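Local coordinates for putative histidinol-phosphate aminotransferase (Burkholderia pseudomallei, PDB 3P1T), which probably transfers an amino group from histidinol phosphate to 2-oxoglutarate with the help of pyridoxal 5'-phosphate, a step of histidine biosynthesis, at residues C80-S85 and R104-V109; Q159-A164 and E188-F193. All coordinates share one frame; numbering follows the deposited sequence. Where two conformers were deposited one is given.

Interaction 1: residues C80-S85 and R104-V109; sequences CFDRIS and RARIAV
Helical segment 80-85 and segment 104-109, on helix 102-107, come nearest each other at Asp-82 and Arg-106, whose CA atoms are 7.0 Å apart, a spacing that side chains must bridge. The polar half is a salt bridge. Arg-106 NH1 meets Asp-82 OD2 at 2.8 Å, close to the guanidinium plane and on the syn side of the carboxylate, although the N-H...O angle of 130° is well bent. A straighter but weak bond of 3.4 Å runs from the same NH1 to Asp-82 OD1. The arginine chain is bent at chi2 and again at chi3, which brings its guanidinium edge round to the acid. Water 1 adds an indirect link, donating to Asp-82 OD1 at 2.9 Å and to the backbone Arg-106 O at 3.0 Å. The apolar half rests on Phe-81. With its CG anti to the backbone N (chi1 -169°), the ring extends to the other helix, where CD1 meets Arg-106 CB at 3.5 Å and CZ meets Ile-107 CG1 at 3.7 Å, both approaching obliquely. The ring plane stands 89° from the guanidinium plane, so the ring and the guanidinium do not lie face to face. The second subunit adds to the polar cluster: its Trp-225 NE1 bonds Asp-82 OD2, and its Lys-223 O accepts from Arg-106 NH1, placing the ion pair at the dimer interface. Behind the contact, Cys-80 and Ile-84 of helix 76-87 pack on Leu-168 and Leu-210 of the seven-stranded sheet, while Ile-107 touches His-114 on strand 113-117, at one edge of that sheet within the chain.

Interaction 2: residues Q159-A164 and E188-F193; sequences QLRQRA and ENELVF
Arg-161 NH2 donates to Glu-190 OE2 at 2.8 Å with an N-H...O angle of 163°; OE2 accepts through its syn lone pair and lies in the guanidinium plane. The neighbouring NE makes the second bond, to Glu-190 OE1 at 2.9 Å. This one is less regular: it bends to 145°, and OE1 is tilted from the guanidinium plane. Together they form a side-on, bidentate salt bridge in which each carboxylate oxygen has its own nitrogen. The pairing is not fully coplanar, since the two flat groups are turned 34° from each other. Both side chains reach far to meet, as expected from CA atoms 8.1 Å apart at Arg-161 and Glu-190. The glutamate CG stands anti to the backbone N and its chain runs on extended, while the arginine is extended from CG to NE. Ala-185 touches both side chains, and Leu-167 of the adjacent strand touches Glu-190. The bridge is a surface contact between helix 154-163 and the start of strand 190-195. In sequence that helix connects the parallel strands 137-142 and 166-170, a beta-alpha-beta crossover, and Leu-160 packs it on Val-139 and Leu-141, as in the large domain of fold-type I pyridoxal-phosphate enzymes.

Overall arrangement
From the N terminus, helix 76-87 comes first; interaction 1 closes an 18-residue connection that holds strand 92-96 and ends on helix 102-107. The chain then adds strands 113-117 and 137-142 before interaction 2 opens on helix 154-163 and closes 23 residues later, enclosing strand 166-170. The two loops are in series, neither nested nor crossed. Their centres are 18 Å apart, yet the segments touch: Cys-80 SG lies 3.7 Å from Phe-193 CD1, and Ile-84 packs loosely on Leu-191. Strand 190-195 thus meets helix 76-87 through Leu-191 and Phe-193 and helix 154-163 through Glu-190, tying helices to the large sheet.

Interaction 1: residues C80-S85 and R104-V109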
# COMPACT_ATOMS: atom_id res chain seq x y z
N CYS A 80 5.14 -8.81 -1.62
CA CYS A 80 6.37 -9.56 -1.79
C CYS A 80 6.14 -10.77 -2.74
O CYS A 80 6.85 -10.90 -3.75
CB CYS A 80 6.88 -10.02 -0.43
SG CYS A 80 8.34 -11.09 -0.51
N PHE A 81 5.12 -11.61 -2.43
CA PHE A 81 4.81 -12.81 -3.21
C PHE A 81 4.38 -12.44 -4.62
O PHE A 81 4.80 -13.10 -5.57
CB PHE A 81 3.71 -13.65 -2.51
CG PHE A 81 3.53 -15.02 -3.13
CD1 PHE A 81 2.73 -15.21 -4.25
CD2 PHE A 81 4.21 -16.13 -2.60
CE1 PHE A 81 2.63 -16.45 -4.86
CE2 PHE A 81 4.10 -17.37 -3.20
CZ PHE A 81 3.32 -17.52 -4.33
N ASP A 82 3.55 -11.40 -4.77
CA ASP A 82 3.03 -10.95 -6.07
C ASP A 82 4.12 -10.43 -6.98
O ASP A 82 4.18 -10.85 -8.13
CB ASP A 82 1.96 -9.85 -5.92
CG ASP A 82 0.57 -10.33 -5.52
OD1 ASP A 82 0.41 -11.53 -5.23
OD2 ASP A 82 -0.37 -9.51 -5.56
N ARG A 83 4.99 -9.54 -6.48
CA ARG A 83 6.02 -8.95 -7.33
C ARG A 83 7.08 -10.00 -7.71
O ARG A 83 7.55 -9.97 -8.84
CB ARG A 83 6.66 -7.72 -6.66
CG ARG A 83 5.60 -6.66 -6.39
CD ARG A 83 5.96 -5.28 -6.87
NE ARG A 83 4.88 -4.33 -6.61
CZ ARG A 83 3.89 -4.07 -7.46
NH1 ARG A 83 3.83 -4.68 -8.64
NH2 ARG A 83 2.95 -3.19 -7.15
N ILE A 84 7.38 -10.99 -6.83
CA ILE A 84 8.33 -12.05 -7.15
C ILE A 84 7.70 -12.98 -8.19
O ILE A 84 8.35 -13.27 -9.21
CB ILE A 84 8.80 -12.85 -5.89
CG1 ILE A 84 9.70 -11.98 -5.00
CG2 ILE A 84 9.56 -14.13 -6.29
CD1 ILE A 84 10.10 -12.64 -3.67
N SER A 85 6.46 -13.44 -7.96
CA SER A 85 5.78 -14.38 -8.86
C SER A 85 5.57 -13.75 -10.26
O SER A 85 5.68 -14.47 -11.24
CB SER A 85 4.45 -14.85 -8.27
OG SER A 85 3.45 -13.84 -8.19
N ARG A 104 -1.11 -19.65 -0.64
CA ARG A 104 -2.27 -20.23 -1.33
C ARG A 104 -3.23 -19.16 -1.87
O ARG A 104 -3.73 -19.30 -2.98
CB ARG A 104 -3.05 -21.16 -0.41
CG ARG A 104 -2.71 -22.62 -0.55
CD ARG A 104 -3.68 -23.44 0.27
NE ARG A 104 -3.48 -24.87 0.04
CZ ARG A 104 -4.36 -25.81 0.36
NH1 ARG A 104 -5.53 -25.48 0.88
NH2 ARG A 104 -4.09 -27.08 0.13
N ALA A 105 -3.50 -18.11 -1.06
CA ALA A 105 -4.41 -17.00 -1.37
C ALA A 105 -3.93 -16.22 -2.58
O ALA A 105 -4.74 -15.91 -3.44
CB ALA A 105 -4.54 -16.08 -0.18
N ARG A 106 -2.62 -15.94 -2.66
CA ARG A 106 -1.99 -15.20 -3.77
C ARG A 106 -1.90 -16.06 -5.04
O ARG A 106 -2.00 -15.53 -6.15
CB ARG A 106 -0.60 -14.70 -3.35
CG ARG A 106 -0.64 -13.65 -2.24
CD ARG A 106 -1.08 -12.31 -2.81
NE ARG A 106 -2.49 -12.01 -2.57
CZ ARG A 106 -3.19 -11.10 -3.24
NH1 ARG A 106 -2.65 -10.45 -4.26
NH2 ARG A 106 -4.46 -10.88 -2.93
N ILE A 107 -1.74 -17.39 -4.88
CA ILE A 107 -1.70 -18.34 -6.00
C ILE A 107 -3.15 -18.43 -6.59
O ILE A 107 -3.32 -18.57 -7.80
CB ILE A 107 -1.09 -19.70 -5.54
CG1 ILE A 107 0.46 -19.57 -5.47
CG2 ILE A 107 -1.48 -20.85 -6.50
CD1 ILE A 107 1.18 -20.56 -4.56
N ALA A 108 -4.18 -18.23 -5.74
CA ALA A 108 -5.58 -18.23 -6.12
C ALA A 108 -5.97 -16.98 -6.91
O ALA A 108 -7.06 -16.97 -7.50
CB ALA A 108 -6.43 -18.33 -4.88
N VAL A 109 -5.18 -15.90 -6.85
CA VAL A 109 -5.52 -14.68 -7.60
C VAL A 109 -4.64 -14.60 -8.82
O VAL A 109 -4.80 -13.69 -9.60
CB VAL A 109 -5.52 -13.35 -6.80
CG1 VAL A 109 -6.61 -13.33 -5.74
CG2 VAL A 109 -4.16 -13.04 -6.20
O HOH W 1 -0.95 -12.96 -7.29

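Interaction 2: residues Q159-A164 and E188-F193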
# COMPACT_ATOMS: atom_id res chain seq x y z
N GLN A 159 19.64 -29.02 0.68
CA GLN A 159 18.93 -29.72 -0.39
C GLN A 159 18.16 -28.72 -1.26
O GLN A 159 18.26 -28.80 -2.49
CB GLN A 159 17.98 -30.77 0.19
CG GLN A 159 17.73 -31.95 -0.75
CD GLN A 159 16.63 -32.90 -0.30
OE1 GLN A 159 16.02 -33.58 -1.13
NE2 GLN A 159 16.34 -32.98 0.99
N LEU A 160 17.43 -27.75 -0.65
CA LEU A 160 16.67 -26.72 -1.37
C LEU A 160 17.56 -25.86 -2.25
O LEU A 160 17.24 -25.65 -3.42
CB LEU A 160 15.89 -25.82 -0.41
CG LEU A 160 14.70 -26.43 0.28
CD1 LEU A 160 14.38 -25.69 1.57
CD2 LEU A 160 13.52 -26.52 -0.64
N ARG A 161 18.72 -25.42 -1.71
CA ARG A 161 19.66 -24.56 -2.44
C ARG A 161 20.29 -25.28 -3.65
O ARG A 161 20.66 -24.60 -4.61
CB ARG A 161 20.75 -24.06 -1.50
CG ARG A 161 20.23 -22.92 -0.66
CD ARG A 161 21.12 -22.53 0.50
NE ARG A 161 20.52 -21.41 1.23
CZ ARG A 161 20.64 -21.18 2.53
NH1 ARG A 161 21.36 -22.01 3.29
NH2 ARG A 161 20.04 -20.14 3.09
N GLN A 162 20.36 -26.64 -3.63
CA GLN A 162 20.92 -27.49 -4.69
C GLN A 162 19.85 -27.88 -5.72
O GLN A 162 20.15 -27.94 -6.92
CB GLN A 162 21.54 -28.78 -4.09
CG GLN A 162 22.83 -28.56 -3.29
CD GLN A 162 23.44 -29.83 -2.70
OE1 GLN A 162 22.97 -30.95 -2.92
NE2 GLN A 162 24.52 -29.67 -1.95
N ARG A 163 18.60 -28.12 -5.27
CA ARG A 163 17.50 -28.56 -6.12
C ARG A 163 16.59 -27.43 -6.69
O ARG A 163 16.08 -27.61 -7.79
CB ARG A 163 16.58 -29.53 -5.37
CG ARG A 163 17.19 -30.90 -5.13
CD ARG A 163 16.11 -31.88 -4.74
NE ARG A 163 16.48 -33.26 -5.08
CZ ARG A 163 16.29 -33.81 -6.28
NH1 ARG A 163 15.75 -33.11 -7.27
NH2 ARG A 163 16.66 -35.07 -6.50
N ALA A 164 16.31 -26.34 -5.96
CA ALA A 164 15.38 -25.31 -6.46
C ALA A 164 15.98 -24.41 -7.54
O ALA A 164 17.19 -24.20 -7.58
CB ALA A 164 14.90 -24.43 -5.31
N GLU A 188 22.00 -14.82 -6.28
CA GLU A 188 21.52 -15.01 -7.66
C GLU A 188 20.11 -15.66 -7.70
O GLU A 188 19.24 -15.14 -8.39
CB GLU A 188 22.54 -15.87 -8.45
CG GLU A 188 22.32 -15.99 -9.95
CD GLU A 188 23.18 -17.02 -10.68
OE1 GLU A 188 24.40 -17.11 -10.38
OE2 GLU A 188 22.65 -17.72 -11.57
N ASN A 189 19.89 -16.75 -6.92
CA ASN A 189 18.64 -17.51 -6.94
C ASN A 189 17.97 -17.64 -5.57
O ASN A 189 17.19 -18.57 -5.34
CB ASN A 189 18.94 -18.92 -7.48
CG ASN A 189 19.70 -18.91 -8.77
OD1 ASN A 189 19.27 -18.33 -9.78
ND2 ASN A 189 20.88 -19.50 -8.73
N GLU A 190 18.26 -16.71 -4.67
CA GLU A 190 17.71 -16.77 -3.32
C GLU A 190 17.36 -15.36 -2.83
O GLU A 190 18.14 -14.41 -3.00
CB GLU A 190 18.69 -17.47 -2.36
CG GLU A 190 18.08 -17.88 -1.04
CD GLU A 190 18.96 -18.67 -0.08
OE1 GLU A 190 20.02 -19.19 -0.50
OE2 GLU A 190 18.56 -18.77 1.10
N LEU A 191 16.18 -15.25 -2.23
CA LEU A 191 15.65 -14.03 -1.64
C LEU A 191 15.18 -14.30 -0.20
O LEU A 191 14.86 -15.45 0.15
CB LEU A 191 14.49 -13.45 -2.49
CG LEU A 191 14.87 -12.95 -3.87
CD1 LEU A 191 14.52 -13.98 -4.93
CD2 LEU A 191 14.12 -11.68 -4.20
N VAL A 192 15.13 -13.26 0.62
CA VAL A 192 14.67 -13.41 2.01
C VAL A 192 13.70 -12.23 2.32
O VAL A 192 13.89 -11.11 1.83
CB VAL A 192 15.86 -13.53 3.03
CG1 VAL A 192 16.89 -12.42 2.90
CG2 VAL A 192 15.39 -13.67 4.46
N PHE A 193 12.62 -12.53 3.05
CA PHE A 193 11.64 -11.54 3.49
C PHE A 193 11.65 -11.40 5.02
O PHE A 193 11.66 -12.40 5.72
CB PHE A 193 10.24 -11.91 2.98
CG PHE A 193 9.12 -11.05 3.55
CD1 PHE A 193 8.79 -9.83 2.97
CD2 PHE A 193 8.38 -11.48 4.66
CE1 PHE A 193 7.77 -9.04 3.49
CE2 PHE A 193 7.36 -10.68 5.19
CZ PHE A 193 7.04 -9.48 4.58